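Local coordinates for SYE1 (Shewanella oneidensis, PDB 4AWT), which binds flavin mononucleotide and probably catalyses NAD(P)H-linked redox reactions on carbon-carbon bonds, at residues G105-P110 with I188-D193; N209-L214 with Y252-A257; E216-L221 with H262-L267; S283-L288 with D313-M318. The protein carries 1 engineered substitution. All blocks are in the same frame, centred on the assembly; numbering follows the deposited sequence. Where two conformers were deposited one is given.

Contact 1: residues G105-P110 with I188-D193; sequences GRVTHP and INQFID
R106 and Q190 tie the loop after barrel strand 96-102 to short helix 187-192, which follows strand 177-181 of the TIM barrel. The backbone N of R106 gives a nearly straight hydrogen bond to Q190 OE1 (3.0 Å, 166°). It reaches the oxygen from the side, somewhat tilted from the amide plane, with a C=O...N angle of 107°. The R106 side chain passes over the amide. Its CG lies between the backbone N and the carbonyl carbon (chi1 72°), which puts it over one amide face, 3.5 Å from Q190 CD. R106 NE comes to 3.8 Å from Q190 CG, and R106 NH1 is bonded to L124 O. V107 CG2 touches the other end of the amide, 3.9 Å from Q190 NE2. G105 leaves room for the oxygen: a beta carbon there would clash with Q190 OE1. Both amide ends have more partners. S120 OG is hydrogen-bonded to OE1, and NE2 bonds to G185 O and V104 O. A leucine in place of Q190 would probably leave R106 N, G185 O and V104 O without these buried partners. The loop is lined by strand 130-133, which V107 touches, while I188 on the helix packs on helix 212-225.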
# COMPACT_ATOMS: atom_id res chain seq x y z
N GLY A 105 -2.99 -2.79 -12.26
CA GLY A 105 -3.96 -2.72 -13.33
C GLY A 105 -3.43 -1.88 -14.43
O GLY A 105 -2.33 -2.08 -14.96
N ARG A 106 -4.20 -0.84 -14.82
CA ARG A 106 -3.86 -0.01 -15.95
C ARG A 106 -2.78 0.99 -15.70
O ARG A 106 -2.35 1.68 -16.64
CB ARG A 106 -5.11 0.75 -16.44
CG ARG A 106 -5.52 1.87 -15.50
CD ARG A 106 -6.87 2.43 -15.89
NE ARG A 106 -7.28 3.44 -14.94
CZ ARG A 106 -8.35 4.18 -15.05
NH1 ARG A 106 -9.19 4.03 -16.06
NH2 ARG A 106 -8.62 5.08 -14.09
N VAL A 107 -2.31 1.14 -14.44
CA VAL A 107 -1.28 2.14 -14.13
C VAL A 107 0.08 1.49 -14.30
O VAL A 107 0.76 1.12 -13.36
CB VAL A 107 -1.51 2.76 -12.76
CG1 VAL A 107 -0.47 3.83 -12.51
CG2 VAL A 107 -2.91 3.31 -12.62
N THR A 108 0.45 1.30 -15.57
CA THR A 108 1.69 0.67 -15.96
C THR A 108 1.92 0.98 -17.44
O THR A 108 1.19 1.69 -18.11
CB THR A 108 1.68 -0.82 -15.64
OG1 THR A 108 3.02 -1.30 -15.79
CG2 THR A 108 0.72 -1.61 -16.51
N HIS A 109 3.02 0.43 -17.91
CA HIS A 109 3.46 0.54 -19.29
C HIS A 109 3.89 -0.86 -19.70
O HIS A 109 4.47 -1.56 -18.86
CB HIS A 109 4.61 1.53 -19.39
CG HIS A 109 5.05 1.79 -20.75
ND1 HIS A 109 5.88 1.04 -21.44
CD2 HIS A 109 4.79 2.81 -21.59
CE1 HIS A 109 6.10 1.44 -22.65
NE2 HIS A 109 5.44 2.59 -22.78
N PRO A 110 3.68 -1.27 -20.94
CA PRO A 110 4.13 -2.59 -21.40
C PRO A 110 5.56 -2.93 -21.05
O PRO A 110 5.88 -4.11 -20.81
CB PRO A 110 3.87 -2.53 -22.94
CG PRO A 110 2.63 -1.67 -22.96
CD PRO A 110 2.93 -0.55 -22.00
N ILE A 188 -7.74 -2.85 -8.08
CA ILE A 188 -9.01 -3.00 -7.37
C ILE A 188 -9.76 -1.67 -7.36
O ILE A 188 -10.99 -1.62 -7.51
CB ILE A 188 -8.82 -3.61 -5.99
CG1 ILE A 188 -8.18 -5.02 -6.14
CG2 ILE A 188 -10.13 -3.68 -5.23
CD1 ILE A 188 -7.80 -5.63 -4.87
N ASN A 189 -9.02 -0.57 -7.19
CA ASN A 189 -9.62 0.75 -7.21
C ASN A 189 -10.26 1.07 -8.55
O ASN A 189 -11.25 1.83 -8.59
CB ASN A 189 -8.54 1.73 -6.76
CG ASN A 189 -8.96 3.11 -6.32
OD1 ASN A 189 -8.09 3.82 -5.77
ND2 ASN A 189 -10.21 3.48 -6.47
N GLN A 190 -9.73 0.52 -9.65
CA GLN A 190 -10.31 0.68 -10.97
C GLN A 190 -11.67 -0.04 -11.11
O GLN A 190 -12.41 0.31 -12.02
CB GLN A 190 -9.34 0.15 -12.03
CG GLN A 190 -8.08 1.00 -12.16
CD GLN A 190 -6.87 0.28 -12.66
OE1 GLN A 190 -6.95 -0.61 -13.54
NE2 GLN A 190 -5.71 0.59 -12.13
N PHE A 191 -11.96 -0.99 -10.25
CA PHE A 191 -13.29 -1.57 -10.14
C PHE A 191 -14.20 -0.78 -9.20
O PHE A 191 -15.38 -0.61 -9.48
CB PHE A 191 -13.26 -3.03 -9.67
CG PHE A 191 -12.82 -4.03 -10.71
CD1 PHE A 191 -11.48 -4.19 -11.05
CD2 PHE A 191 -13.76 -4.79 -11.39
CE1 PHE A 191 -11.10 -5.12 -11.99
CE2 PHE A 191 -13.38 -5.70 -12.34
CZ PHE A 191 -12.05 -5.87 -12.63
N ILE A 192 -13.66 -0.33 -8.07
CA ILE A 192 -14.49 0.33 -7.05
C ILE A 192 -15.10 1.61 -7.56
O ILE A 192 -16.27 1.90 -7.32
CB ILE A 192 -13.67 0.60 -5.77
CG1 ILE A 192 -13.22 -0.68 -5.10
CG2 ILE A 192 -14.48 1.47 -4.80
CD1 ILE A 192 -12.22 -0.49 -3.97
N ASP A 193 -14.28 2.46 -8.18
CA ASP A 193 -14.67 3.83 -8.48
C ASP A 193 -15.47 3.89 -9.77
O ASP A 193 -15.06 3.42 -10.83
CB ASP A 193 -13.46 4.72 -8.55
CG ASP A 193 -12.81 5.08 -7.21
OD1 ASP A 193 -13.36 4.64 -6.18
OD2 ASP A 193 -11.79 5.79 -7.25

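Contact 2: residues N209-L214 with Y252-A257; sequences NRLRFL and YTAAAA
L211 meets A254 and A255 with its two methyl branches spread apart. Branch CD1 rests on A254 CB at 3.9 Å and equally near A255 N, so it touches backbone as well as side chain. Branch CD2 turns to the neighbouring methyl, 4.0 Å from A255 CB. The fork faces the helix because L211 CG stands anti to the carbonyl carbon (chi1 -63°). L214, one turn further on, adds a looser touch, with CD2 4.4 Å from A255 CB. The A254 methyl points at the opposing segment, whereas that of A255 stands across the approach and is met by both leucines. No hydrogen bond crosses here. Small alanines let helix 248-261 come near, with the CA atoms of L211 and A255 6.8 Å apart. L211 lies at the junction of helix 207-210 and helix 212-225, the outer TIM-barrel helix after strand 177-181; helix 248-261 is its neighbour, after strand 230-234. R212 NH2 bonds to N209 OD1 (2.8 Å, 157°), which lies in the guanidinium plane. R212 NH2 also forms a salt bridge with E208. R210, next to L211, belongs to the pocket of the bound ethyl hydrogen carbonate, and its NH2 is hydrogen-bonded to a ligand oxygen.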
# COMPACT_ATOMS: atom_id res chain seq x y z
N ASN A 209 -21.98 -4.39 -7.29
CA ASN A 209 -21.15 -4.97 -8.34
C ASN A 209 -19.76 -4.39 -8.32
O ASN A 209 -18.77 -5.10 -8.54
CB ASN A 209 -21.81 -4.80 -9.67
CG ASN A 209 -23.00 -5.69 -9.90
OD1 ASN A 209 -23.38 -6.48 -9.04
ND2 ASN A 209 -23.57 -5.57 -11.08
N ARG A 210 -19.65 -3.07 -8.11
CA ARG A 210 -18.32 -2.43 -8.11
C ARG A 210 -17.50 -2.90 -6.91
O ARG A 210 -16.25 -2.91 -7.06
CB ARG A 210 -18.45 -0.92 -8.09
CG ARG A 210 -18.86 -0.35 -9.42
CD ARG A 210 -18.93 1.18 -9.42
NE ARG A 210 -20.08 1.71 -8.70
CZ ARG A 210 -20.13 2.34 -7.55
NH1 ARG A 210 -19.03 2.56 -6.82
NH2 ARG A 210 -21.31 2.75 -7.08
N LEU A 211 -18.10 -3.29 -5.83
CA LEU A 211 -17.38 -3.81 -4.67
C LEU A 211 -17.10 -5.29 -4.77
O LEU A 211 -16.41 -5.85 -3.91
CB LEU A 211 -18.12 -3.51 -3.37
CG LEU A 211 -18.27 -2.01 -3.06
CD1 LEU A 211 -19.06 -1.82 -1.80
CD2 LEU A 211 -16.93 -1.33 -2.96
N ARG A 212 -17.60 -5.98 -5.79
CA ARG A 212 -17.54 -7.44 -5.85
C ARG A 212 -16.11 -7.93 -5.98
O ARG A 212 -15.75 -8.92 -5.32
CB ARG A 212 -18.41 -7.94 -7.02
CG ARG A 212 -18.52 -9.46 -6.99
CD ARG A 212 -19.40 -9.94 -8.17
NE ARG A 212 -20.71 -9.31 -8.19
CZ ARG A 212 -21.71 -9.55 -7.42
NH1 ARG A 212 -21.64 -10.52 -6.51
NH2 ARG A 212 -22.81 -8.80 -7.57
N PHE A 213 -15.29 -7.32 -6.82
CA PHE A 213 -13.92 -7.79 -6.99
C PHE A 213 -13.16 -7.66 -5.66
O PHE A 213 -12.49 -8.59 -5.22
CB PHE A 213 -13.25 -7.06 -8.12
CG PHE A 213 -11.89 -7.60 -8.50
CD1 PHE A 213 -11.70 -8.91 -8.81
CD2 PHE A 213 -10.80 -6.74 -8.55
CE1 PHE A 213 -10.44 -9.38 -9.18
CE2 PHE A 213 -9.56 -7.20 -8.93
CZ PHE A 213 -9.39 -8.51 -9.29
N LEU A 214 -13.30 -6.51 -4.99
CA LEU A 214 -12.73 -6.33 -3.66
C LEU A 214 -13.18 -7.45 -2.74
O LEU A 214 -12.38 -8.06 -2.01
CB LEU A 214 -13.15 -4.98 -3.11
CG LEU A 214 -12.74 -4.71 -1.66
CD1 LEU A 214 -11.23 -4.59 -1.49
CD2 LEU A 214 -13.41 -3.43 -1.16
N TYR A 252 -17.51 4.27 -0.19
CA TYR A 252 -16.44 3.92 0.75
C TYR A 252 -16.96 3.61 2.13
O TYR A 252 -16.35 2.79 2.83
CB TYR A 252 -15.30 4.94 0.71
CG TYR A 252 -14.50 4.75 -0.54
CD1 TYR A 252 -14.80 5.34 -1.75
CD2 TYR A 252 -13.41 3.87 -0.53
CE1 TYR A 252 -14.07 5.09 -2.88
CE2 TYR A 252 -12.68 3.61 -1.65
CZ TYR A 252 -13.00 4.23 -2.85
OH TYR A 252 -12.21 3.94 -3.94
N THR A 253 -18.10 4.17 2.55
CA THR A 253 -18.75 3.69 3.77
C THR A 253 -19.18 2.25 3.56
O THR A 253 -19.04 1.39 4.42
CB THR A 253 -19.90 4.62 4.19
OG1 THR A 253 -19.35 5.97 4.45
CG2 THR A 253 -20.57 4.19 5.43
N ALA A 254 -19.76 1.97 2.38
CA ALA A 254 -20.16 0.59 2.05
C ALA A 254 -18.96 -0.32 2.01
O ALA A 254 -19.03 -1.45 2.54
CB ALA A 254 -20.92 0.56 0.73
N ALA A 255 -17.87 0.14 1.41
CA ALA A 255 -16.66 -0.70 1.36
C ALA A 255 -16.16 -0.99 2.75
O ALA A 255 -15.77 -2.12 3.07
CB ALA A 255 -15.58 -0.05 0.55
N ALA A 256 -16.16 0.01 3.62
CA ALA A 256 -15.72 -0.19 4.99
C ALA A 256 -16.57 -1.21 5.70
O ALA A 256 -16.08 -2.08 6.43
CB ALA A 256 -15.71 1.14 5.73
N ALA A 257 -17.92 -1.14 5.51
CA ALA A 257 -18.79 -2.11 6.13
C ALA A 257 -18.60 -3.52 5.56
O ALA A 257 -18.66 -4.51 6.31
CB ALA A 257 -20.25 -1.68 5.94

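Contact 3: residues E216-L221 with H262-L267; sequences EVVAAL and HRIVYL
H262 lays its ring against V218, and its atoms can be followed from CB outward. CB is 3.9 Å from V218 CG1. At the ring root CG comes nearest, 3.7 Å from V218 CG1. CD2 follows at 3.8 Å from the same methyl, and ND1 lies 4.0 Å from V218 CG1. V218 CG1 thus sits over one ring face, 20° off the ring normal, in a CH-pi contact offset toward the rim. The V218 chi1 of 171° turns CG1 away from the backbone N, and it also comes to 3.8 Å from I264 CG2. The V218 and I264 side chains cross at about a right angle. Further along the ring, CE1 reaches A219 CB at 3.9 Å by an oblique approach. The far nitrogen, NE2, is hydrogen-bonded to D215 OD1, which fixes the rotation of the ring. Replacing H262 by an alanine would probably leave D215 without this mate and uncover V218 CG1 on its ring side. R263 ends helix 248-261 in a Schellman motif, and the chain turns into strand 266-270. V218 and I264 both pack on V232 of strand 230-234 and on L259 of helix 248-261, between the barrel wall and its outer helices.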
# COMPACT_ATOMS: atom_id res chain seq x y z
N GLU A 216 -14.32 -10.46 -3.35
CA GLU A 216 -13.82 -11.76 -3.69
C GLU A 216 -12.34 -11.91 -3.44
O GLU A 216 -11.86 -12.98 -3.00
CB GLU A 216 -14.16 -12.07 -5.16
CG GLU A 216 -15.66 -12.23 -5.36
CD GLU A 216 -16.10 -12.47 -6.78
OE1 GLU A 216 -15.23 -12.43 -7.68
OE2 GLU A 216 -17.30 -12.65 -7.03
N VAL A 217 -11.55 -10.85 -3.71
CA VAL A 217 -10.13 -10.88 -3.39
C VAL A 217 -9.93 -11.01 -1.88
O VAL A 217 -9.15 -11.84 -1.43
CB VAL A 217 -9.41 -9.66 -3.97
CG1 VAL A 217 -7.97 -9.60 -3.45
CG2 VAL A 217 -9.41 -9.66 -5.48
N VAL A 218 -10.64 -10.18 -1.09
CA VAL A 218 -10.51 -10.26 0.36
C VAL A 218 -10.91 -11.62 0.86
O VAL A 218 -10.26 -12.18 1.74
CB VAL A 218 -11.25 -9.11 1.03
CG1 VAL A 218 -11.31 -9.29 2.54
CG2 VAL A 218 -10.58 -7.79 0.67
N ALA A 219 -12.00 -12.18 0.33
CA ALA A 219 -12.40 -13.51 0.79
C ALA A 219 -11.30 -14.52 0.58
O ALA A 219 -11.05 -15.35 1.46
CB ALA A 219 -13.66 -13.97 0.03
N ALA A 220 -10.62 -14.47 -0.57
CA ALA A 220 -9.56 -15.40 -0.84
C ALA A 220 -8.35 -15.19 0.08
O ALA A 220 -7.74 -16.14 0.55
CB ALA A 220 -9.13 -15.28 -2.29
N LEU A 221 -8.01 -13.91 0.34
CA LEU A 221 -6.89 -13.62 1.24
C LEU A 221 -7.16 -14.12 2.63
O LEU A 221 -6.29 -14.73 3.27
CB LEU A 221 -6.65 -12.10 1.23
CG LEU A 221 -6.17 -11.52 -0.07
CD1 LEU A 221 -6.27 -10.00 -0.04
CD2 LEU A 221 -4.74 -11.93 -0.38
N HIS A 262 -15.85 -9.05 6.76
CA HIS A 262 -14.73 -9.98 6.64
C HIS A 262 -13.82 -9.99 7.84
O HIS A 262 -12.93 -10.85 7.91
CB HIS A 262 -13.90 -9.66 5.40
CG HIS A 262 -14.54 -10.04 4.11
ND1 HIS A 262 -14.59 -11.35 3.68
CD2 HIS A 262 -15.10 -9.30 3.17
CE1 HIS A 262 -15.18 -11.36 2.52
NE2 HIS A 262 -15.50 -10.14 2.15
N ARG A 263 -13.99 -9.06 8.77
CA ARG A 263 -13.22 -9.01 9.99
C ARG A 263 -11.73 -8.79 9.70
O ARG A 263 -10.86 -9.24 10.46
CB ARG A 263 -13.45 -10.21 10.92
CG ARG A 263 -14.92 -10.29 11.37
CD ARG A 263 -15.29 -9.15 12.29
NE ARG A 263 -16.59 -9.33 12.96
CZ ARG A 263 -17.77 -8.89 12.62
NH1 ARG A 263 -17.96 -8.18 11.53
NH2 ARG A 263 -18.87 -9.14 13.34
N ILE A 264 -11.42 -8.05 8.67
CA ILE A 264 -10.03 -7.74 8.38
C ILE A 264 -9.43 -7.01 9.61
O ILE A 264 -10.12 -6.29 10.32
CB ILE A 264 -9.83 -6.93 7.11
CG1 ILE A 264 -10.40 -5.54 7.15
CG2 ILE A 264 -10.35 -7.73 5.88
CD1 ILE A 264 -9.99 -4.64 6.01
N VAL A 265 -8.14 -7.20 9.82
CA VAL A 265 -7.51 -6.74 11.04
C VAL A 265 -7.31 -5.23 11.07
O VAL A 265 -7.34 -4.62 12.15
CB VAL A 265 -6.20 -7.51 11.31
CG1 VAL A 265 -5.03 -7.03 10.46
CG2 VAL A 265 -5.84 -7.47 12.76
N TYR A 266 -7.10 -4.61 9.92
CA TYR A 266 -7.03 -3.14 9.85
C TYR A 266 -7.55 -2.68 8.53
O TYR A 266 -7.48 -3.38 7.49
CB TYR A 266 -5.63 -2.63 10.13
CG TYR A 266 -4.53 -2.78 9.11
CD1 TYR A 266 -4.52 -2.06 7.92
CD2 TYR A 266 -3.44 -3.57 9.36
CE1 TYR A 266 -3.50 -2.15 7.02
CE2 TYR A 266 -2.36 -3.62 8.52
CZ TYR A 266 -2.37 -2.92 7.34
OH TYR A 266 -1.28 -2.95 6.53
N LEU A 267 -7.97 -1.43 8.53
CA LEU A 267 -8.34 -0.66 7.33
C LEU A 267 -7.44 0.57 7.34
O LEU A 267 -7.37 1.28 8.34
CB LEU A 267 -9.81 -0.25 7.37
CG LEU A 267 -10.29 0.62 6.24
CD1 LEU A 267 -10.08 0.00 4.90
CD2 LEU A 267 -11.76 0.98 6.44

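Contact 4: residues S283-L288 with D313-M318; sequences SFKRAL and DGLADM
R286 reaches across to D313 and L315 on a chain extended from CG to NE, with CG anti to the carbonyl carbon (chi1 -66°). NH1 donates to the backbone O of D313 at 2.8 Å, and NH2 adds a weak bond of 3.4 Å to D313 O. NH1 lies nearly on the line of the D313 C=O bond (C=O...N 172°). D313 O itself sits 21° out of the guanidinium plane. L315 CD2 covers one guanidinium face, 3.7 Å from R286 NH1, and presses closer on R286 CG at 3.5 Å. The L315 and K285 side chains cross at about a right angle, with L315 CD1 4.1 Å from K285 CD. Two waters join this shell. One gives hydrogen bonds to both K285 O and L315 O, 2.7 Å from each. The second accepts from R286 NH1 at the guanidinium edge and bonds weakly to G314 O. Further out, K285 NZ forms a salt bridge with E271, and D313 OD1 is bonded to Q309 NE2. G314 takes a positive phi and closes helix 304-312 in a Schellman motif. This is a TIM-barrel arrangement: outer helix 282-291 bound to the loop that carries the next helix into the final barrel strand, 318-320.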
# COMPACT_ATOMS: atom_id res chain seq x y z
N SER A 283 -16.90 14.34 9.59
CA SER A 283 -18.15 13.57 9.62
C SER A 283 -17.98 12.26 8.85
O SER A 283 -18.52 11.22 9.27
CB SER A 283 -19.31 14.37 9.06
OG SER A 283 -19.01 14.84 7.75
N PHE A 284 -17.29 12.32 7.75
CA PHE A 284 -17.03 11.13 6.93
C PHE A 284 -16.07 10.19 7.67
O PHE A 284 -16.31 8.97 7.74
CB PHE A 284 -16.49 11.53 5.60
CG PHE A 284 -16.09 10.40 4.68
CD1 PHE A 284 -16.79 9.22 4.55
CD2 PHE A 284 -14.98 10.53 3.91
CE1 PHE A 284 -16.39 8.23 3.69
CE2 PHE A 284 -14.56 9.56 3.02
CZ PHE A 284 -15.29 8.36 2.92
N LYS A 285 -15.00 10.73 8.25
CA LYS A 285 -14.12 9.90 9.06
C LYS A 285 -14.89 9.23 10.17
O LYS A 285 -14.66 8.05 10.47
CB LYS A 285 -12.96 10.74 9.62
CG LYS A 285 -12.04 11.27 8.57
CD LYS A 285 -10.85 12.04 9.19
CE LYS A 285 -9.87 12.46 8.15
NZ LYS A 285 -8.71 13.11 8.75
N ARG A 286 -15.81 9.92 10.83
CA ARG A 286 -16.55 9.30 11.90
C ARG A 286 -17.47 8.21 11.36
O ARG A 286 -17.64 7.17 12.02
CB ARG A 286 -17.30 10.31 12.75
CG ARG A 286 -16.36 11.23 13.51
CD ARG A 286 -17.10 11.97 14.59
NE ARG A 286 -16.29 12.96 15.23
CZ ARG A 286 -15.40 12.78 16.16
NH1 ARG A 286 -15.17 11.57 16.66
NH2 ARG A 286 -14.71 13.81 16.63
N ALA A 287 -18.04 8.39 10.20
CA ALA A 287 -18.84 7.33 9.57
C ALA A 287 -17.99 6.10 9.29
O ALA A 287 -18.41 4.97 9.55
CB ALA A 287 -19.54 7.84 8.32
N LEU A 288 -16.79 6.29 8.77
CA LEU A 288 -15.89 5.15 8.54
C LEU A 288 -15.58 4.43 9.82
O LEU A 288 -15.49 3.20 9.85
CB LEU A 288 -14.59 5.58 7.86
CG LEU A 288 -14.74 6.10 6.44
CD1 LEU A 288 -13.39 6.61 5.90
CD2 LEU A 288 -15.27 5.08 5.48
N ASP A 313 -9.35 12.33 19.02
CA ASP A 313 -10.69 12.64 18.55
C ASP A 313 -11.45 11.35 18.18
O ASP A 313 -12.62 11.46 17.82
CB ASP A 313 -10.68 13.58 17.40
CG ASP A 313 -10.27 14.98 17.70
OD1 ASP A 313 -10.11 15.36 18.87
OD2 ASP A 313 -10.07 15.80 16.77
N GLY A 314 -10.85 10.18 18.28
CA GLY A 314 -11.52 8.95 17.98
C GLY A 314 -11.63 8.62 16.52
O GLY A 314 -12.43 7.77 16.15
N LEU A 315 -10.83 9.25 15.67
CA LEU A 315 -10.91 9.06 14.23
C LEU A 315 -9.99 7.96 13.74
O LEU A 315 -10.29 7.29 12.75
CB LEU A 315 -10.56 10.37 13.50
CG LEU A 315 -11.35 11.57 13.94
CD1 LEU A 315 -10.92 12.82 13.22
CD2 LEU A 315 -12.85 11.32 13.77
N ALA A 316 -8.87 7.76 14.37
CA ALA A 316 -7.85 6.83 13.94
C ALA A 316 -7.30 6.11 15.16
O ALA A 316 -7.23 6.70 16.24
CB ALA A 316 -6.70 7.58 13.26
N ASP A 317 -6.82 4.89 14.93
CA ASP A 317 -6.06 4.19 15.94
C ASP A 317 -4.55 4.30 15.73
O ASP A 317 -3.78 4.28 16.70
CB ASP A 317 -6.47 2.72 15.97
CG ASP A 317 -7.91 2.55 16.21
OD1 ASP A 317 -8.42 3.10 17.24
OD2 ASP A 317 -8.61 1.92 15.37
N MET A 318 -4.12 4.36 14.48
CA MET A 318 -2.72 4.45 14.11
C MET A 318 -2.58 5.47 13.00
O MET A 318 -3.52 5.68 12.23
CB MET A 318 -2.14 3.13 13.68
CG MET A 318 -2.30 1.99 14.67
SD MET A 318 -1.50 0.47 14.16
CE MET A 318 0.19 0.84 14.58
O HOH W 1 -12.04 7.36 10.76
O HOH W 2 -15.73 8.92 16.16

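The four contacts lie round one closed parallel barrel. Contacts 1 and 2 meet directly: Y252 OH is 2.6 Å from D193 OD1, and R210 NH1 is 2.9 Å from I192 O, both probable hydrogen bonds. Contacts 2 and 3 share helix 212-225, and their centres are 11 Å apart. A256 CB packs 4.0 Å from both L267 CD2 of contact 3 and L288 CD2 of contact 4. Contacts 1 and 4 do not touch. The V107, K285 and L214 side chains (contacts 1, 4 and 2) are about 11, 12 and 13 Å from the flavin mononucleotide. In contact 3, the I264 side chain lies about 9 Å from that of the FMN-binding R233.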